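Local coordinates for protein 23S rRNA (guanine(2535)-N(1))-methyltransferase (Streptomyces viridochromogenes, PDB 1O9G) that methylates a specific guanine of 23S ribosomal RNA at N1, using S-adenosyl-L-methionine, and so confers resistance to the orthosomycin antibiotic avilamycin, at residues 162-166 against 167-171. The protein carries 3 engineered substitutions. Sequence-based numbering, arbitrary orientation.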
loop_
_atom_site.group_PDB
_atom_site.type_symbol
_atom_site.label_atom_id
_atom_site.label_comp_id
_atom_site.label_asym_id
_atom_site.label_seq_id
_atom_site.Cartn_x
_atom_site.Cartn_y
_atom_site.Cartn_z
ATOM N N ALA A 162 15.559 6.364 -9.471
ATOM C CA ALA A 162 15.141 7.691 -9.053
ATOM C C ALA A 162 13.984 7.687 -8.046
ATOM O O ALA A 162 13.886 8.569 -7.212
ATOM C CB ALA A 162 14.776 8.550 -10.280
ATOM N N VAL A 163 13.074 6.736 -8.168
ATOM C CA VAL A 163 12.015 6.561 -7.179
ATOM C C VAL A 163 12.651 6.201 -5.836
ATOM O O VAL A 163 12.211 6.674 -4.797
ATOM C CB VAL A 163 11.027 5.438 -7.607
ATOM C CG1 VAL A 163 9.994 5.149 -6.526
ATOM C CG2 VAL A 163 10.307 5.832 -8.878
ATOM N N LEU A 164 13.643 5.315 -5.838
ATOM C CA LEU A 164 14.170 4.796 -4.577
ATOM C C LEU A 164 15.101 5.781 -3.861
ATOM O O LEU A 164 15.200 5.762 -2.625
ATOM C CB LEU A 164 14.829 3.442 -4.811
ATOM C CG LEU A 164 13.846 2.362 -5.268
ATOM C CD1 LEU A 164 14.587 1.087 -5.362
ATOM C CD2 LEU A 164 12.647 2.213 -4.317
ATOM N N ALA A 165 15.763 6.638 -4.635
ATOM C CA ALA A 165 16.682 7.657 -4.119
ATOM C C ALA A 165 17.615 7.098 -3.031
ATOM O O ALA A 165 17.780 7.684 -1.969
ATOM C CB ALA A 165 15.912 8.861 -3.623
ATOM N N GLY A 166 18.193 5.935 -3.284
ATOM C CA GLY A 166 19.136 5.344 -2.358
ATOM C C GLY A 166 18.554 4.411 -1.318
ATOM O O GLY A 166 19.311 3.756 -0.622
ATOM N N SER A 167 17.229 4.369 -1.188
ATOM C CA SER A 167 16.588 3.415 -0.282
ATOM C C SER A 167 16.510 2.028 -0.912
ATOM O O SER A 167 16.415 1.884 -2.137
ATOM C CB SER A 167 15.168 3.852 0.059
ATOM O OG SER A 167 15.163 5.095 0.720
ATOM N N ALA A 168 16.547 1.020 -0.054
ATOM C CA ALA A 168 16.439 -0.386 -0.444
ATOM C C ALA A 168 15.177 -0.997 0.178
ATOM O O ALA A 168 15.212 -1.496 1.312
ATOM C CB ALA A 168 17.686 -1.147 -0.009
ATOM N N PRO A 169 14.032 -0.944 -0.507
ATOM C CA PRO A 169 12.803 -1.484 0.087
ATOM C C PRO A 169 12.895 -2.952 0.494
ATOM O O PRO A 169 13.409 -3.760 -0.260
ATOM C CB PRO A 169 11.783 -1.275 -1.003
ATOM C CG PRO A 169 12.292 -0.131 -1.744
ATOM C CD PRO A 169 13.763 -0.302 -1.797
ATOM N N ASP A 170 12.373 -3.257 1.676
ATOM C CA ASP A 170 12.273 -4.632 2.141
ATOM C C ASP A 170 10.981 -5.310 1.703
ATOM O O ASP A 170 10.934 -6.513 1.625
ATOM C CB ASP A 170 12.371 -4.671 3.661
ATOM C CG ASP A 170 13.529 -3.846 4.185
ATOM O OD1 ASP A 170 14.687 -4.291 4.035
ATOM O OD2 ASP A 170 13.375 -2.710 4.673
ATOM N N VAL A 171 9.925 -4.525 1.504
ATOM C CA VAL A 171 8.619 -5.026 1.121
ATOM C C VAL A 171 8.070 -4.131 0.031
ATOM O O VAL A 171 8.098 -2.903 0.159
ATOM C CB VAL A 171 7.635 -5.076 2.320
ATOM C CG1 VAL A 171 6.252 -5.573 1.892
ATOM C CG2 VAL A 171 8.193 -5.965 3.451
HETATM O O HOH W 1 14.173 7.096 -0.397
#
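Leu164 and Ser167 close a type I' beta turn that begins on the last residue of helix 160-164. Ser167 N donates to Leu164 O at 2.8 Å, and its N-H points nearly straight at the oxygen. The donor sits above the carbonyl plane, 55° out of it. Ala165 and Gly166 form the corner of the turn, both with positive phi.

Leu164 O has a second donor, a water 2.8 Å away. The same water lies 2.5 Å from Ser167 OG and links the serine hydroxyl to the helix end. Ser167 OG lies beside its own backbone N (chi1 -62°), on the side of the turn where this water sits. It is also hydrogen-bonded to Gln79.

The CB of Leu164 points toward the following segment. CG is anti to the carbonyl carbon (chi1 -64°), and the forked end reaches the Pro169 ring. CD2 touches Pro169 CG at 3.5 Å, a tight fit, and CD1 lies 3.9 Å from Pro169 CD. Leu164 CB packs against Ser167 O at 3.5 Å. Trp56 of strand 53-57 touches both Leu164 and Pro169.

The turn leads from helix 160-164 into strand 171-175, within a crossover of the class I S-adenosylmethionine-dependent methyltransferase fold. Its chemistry is split: backbone and water bonds hold the turn, while apolar contact seats the linker against the core.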